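Local coordinates for protein prenylcyclase (Actinoplanes teichomyceticus, PDB 6IJ1) that probably transfers or cyclises prenyl groups, its exact reaction being unestablished, at residues 175-178 with 179-183. Sequence-based numbering, arbitrary orientation.
Sequences HVVN and GLLRA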
ATOM      1  N   HIS A 175       6.313  20.207  -1.035  1.00 19.05           N
ATOM      2  CA  HIS A 175       4.918  20.544  -1.214  1.00 18.71           C
ATOM      3  C   HIS A 175       4.019  19.352  -0.846  1.00 18.49           C
ATOM      4  O   HIS A 175       2.996  19.519  -0.172  1.00 18.91           O
ATOM      5  CB  HIS A 175       4.740  20.972  -2.672  1.00 20.11           C
ATOM      6  CG  HIS A 175       3.335  21.225  -3.083  1.00 21.16           C
ATOM      7  ND1 HIS A 175       2.613  22.290  -2.593  1.00 25.79           N
ATOM      8  CD2 HIS A 175       2.528  20.598  -3.978  1.00 21.59           C
ATOM      9  CE1 HIS A 175       1.417  22.304  -3.158  1.00 28.24           C
ATOM     10  NE2 HIS A 175       1.336  21.283  -3.990  1.00 24.41           N
ATOM     11  N   VAL A 176       4.407  18.164  -1.295  1.00 17.61           N
ATOM     12  CA  VAL A 176       3.612  16.957  -1.040  1.00 17.77           C
ATOM     13  C   VAL A 176       3.662  16.585   0.437  1.00 18.47           C
ATOM     14  O   VAL A 176       2.626  16.257   1.041  1.00 17.99           O
ATOM     15  CB  VAL A 176       4.106  15.815  -1.933  1.00 15.24           C
ATOM     16  CG1 VAL A 176       3.382  14.493  -1.562  1.00 16.05           C
ATOM     17  CG2 VAL A 176       3.818  16.102  -3.421  1.00 17.46           C
ATOM     18  N   VAL A 177       4.855  16.622   1.043  1.00 16.84           N
ATOM     19  CA  VAL A 177       4.943  16.344   2.478  1.00 15.76           C
ATOM     20  C   VAL A 177       4.082  17.327   3.274  1.00 17.09           C
ATOM     21  O   VAL A 177       3.404  16.931   4.237  1.00 17.41           O
ATOM     22  CB  VAL A 177       6.412  16.397   2.919  1.00 17.50           C
ATOM     23  CG1 VAL A 177       6.496  16.504   4.469  1.00 19.07           C
ATOM     24  CG2 VAL A 177       7.233  15.157   2.411  1.00 17.74           C
ATOM     25  N   ASN A 178       4.095  18.632   2.911  1.00 17.69           N
ATOM     26  CA  ASN A 178       3.266  19.587   3.643  1.00 21.90           C
ATOM     27  C   ASN A 178       1.796  19.243   3.535  1.00 17.18           C
ATOM     28  O   ASN A 178       1.071  19.325   4.533  1.00 19.40           O
ATOM     29  CB  ASN A 178       3.515  21.032   3.158  1.00 19.41           C
ATOM     30  CG  ASN A 178       4.835  21.546   3.678  1.00 29.13           C
ATOM     31  OD1 ASN A 178       5.322  21.039   4.688  1.00 34.11           O
ATOM     32  ND2 ASN A 178       5.418  22.523   3.005  1.00 34.88           N
ATOM     33  N   GLY A 179       1.363  18.795   2.347  1.00 17.52           N
ATOM     34  CA  GLY A 179      -0.027  18.435   2.157  1.00 18.04           C
ATOM     35  C   GLY A 179      -0.366  17.196   2.966  1.00 17.87           C
ATOM     36  O   GLY A 179      -1.434  17.131   3.594  1.00 18.30           O
ATOM     37  N   LEU A 180       0.555  16.242   3.003  1.00 16.53           N
ATOM     38  CA  LEU A 180       0.328  15.034   3.808  1.00 15.37           C
ATOM     39  C   LEU A 180       0.210  15.381   5.283  1.00 17.15           C
ATOM     40  O   LEU A 180      -0.738  14.946   5.967  1.00 16.37           O
ATOM     41  CB  LEU A 180       1.457  14.048   3.570  1.00 16.27           C
ATOM     42  CG  LEU A 180       1.400  12.730   4.338  1.00 14.96           C
ATOM     43  CD1 LEU A 180       0.063  11.935   3.963  1.00 15.74           C
ATOM     44  CD2 LEU A 180       2.590  11.856   4.033  1.00 15.59           C
ATOM     45  N   LEU A 181       1.117  16.235   5.792  1.00 16.40           N
ATOM     46  CA  LEU A 181       1.050  16.624   7.198  1.00 16.40           C
ATOM     47  C   LEU A 181      -0.261  17.327   7.524  1.00 15.73           C
ATOM     48  O   LEU A 181      -0.847  17.059   8.579  1.00 18.22           O
ATOM     49  CB  LEU A 181       2.224  17.554   7.539  1.00 15.85           C
ATOM     50  CG  LEU A 181       3.563  16.820   7.527  1.00 17.30           C
ATOM     51  CD1 LEU A 181       4.683  17.891   7.674  1.00 21.26           C
ATOM     52  CD2 LEU A 181       3.729  15.818   8.692  1.00 18.93           C
ATOM     53  N   ARG A 182      -0.772  18.184   6.604  1.00 15.94           N
ATOM     54  CA  ARG A 182      -2.022  18.875   6.881  1.00 18.93           C
ATOM     55  C   ARG A 182      -3.221  17.916   6.900  1.00 17.31           C
ATOM     56  O   ARG A 182      -4.258  18.222   7.518  1.00 21.56           O
ATOM     57  CB  ARG A 182      -2.280  19.968   5.833  1.00 24.27           C
ATOM     58  CG  ARG A 182      -1.469  21.247   6.125  1.00 30.07           C
ATOM     59  CD  ARG A 182      -1.930  22.400   5.200  1.00 37.81           C
ATOM     60  NE  ARG A 182      -1.640  22.096   3.806  1.00 39.64           N
ATOM     61  CZ  ARG A 182      -0.481  22.372   3.207  1.00 33.48           C
ATOM     62  NH1 ARG A 182       0.490  22.987   3.871  1.00 37.87           N
ATOM     63  NH2 ARG A 182      -0.304  22.044   1.936  1.00 37.14           N
ATOM     64  N   ALA A 183      -3.095  16.732   6.285  1.00 16.88           N
ATOM     65  CA  ALA A 183      -4.202  15.785   6.271  1.00 16.00           C
ATOM     66  C   ALA A 183      -4.266  14.892   7.521  1.00 15.34           C
ATOM     67  O   ALA A 183      -5.216  14.090   7.658  1.00 17.03           O
ATOM     68  CB  ALA A 183      -4.087  14.933   5.009  1.00 16.35           C
TER
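A bend at chi3 (-65°) folds the R182 side chain back along its own helix, so that the guanidinium lies over the backbone of N178, one turn earlier. The N178 O sits 3.6 Å above the plane of the R182 guanidinium, over its centre, while R182 NH1 comes to 3.7 Å from N178 CB. N178 O also accepts a hydrogen bond from R182 N at 3.0 Å; the guanidinium face laid over the same oxygen is a contact, not a second hydrogen bond. On another side of the helix, V177 sets CG1 anti to its backbone N (chi1 164°) and runs alongside the L181 side chain, in the same direction; V177 CG1 meets L181 CD1 at 3.9 Å, and L181 CG also rests 3.3 Å from V177 O. Beneath these contacts runs the regular i to i+4 pattern of an alpha helix: G179 N to H175 O, L180 N to V176 O at 2.9 Å and L181 N to V177 O. The end of R182 is tied down by its NH2, hydrogen-bonded to the carbonyl of D126, and H175 NE2 likewise bonds to the carbonyl of H124, which fastens this flank to a nearby loop. V176 and L180 meet T161 of helix 158-164; V177, L180 and L181 meet L209 of helix 198-209, so that L180 lies against both.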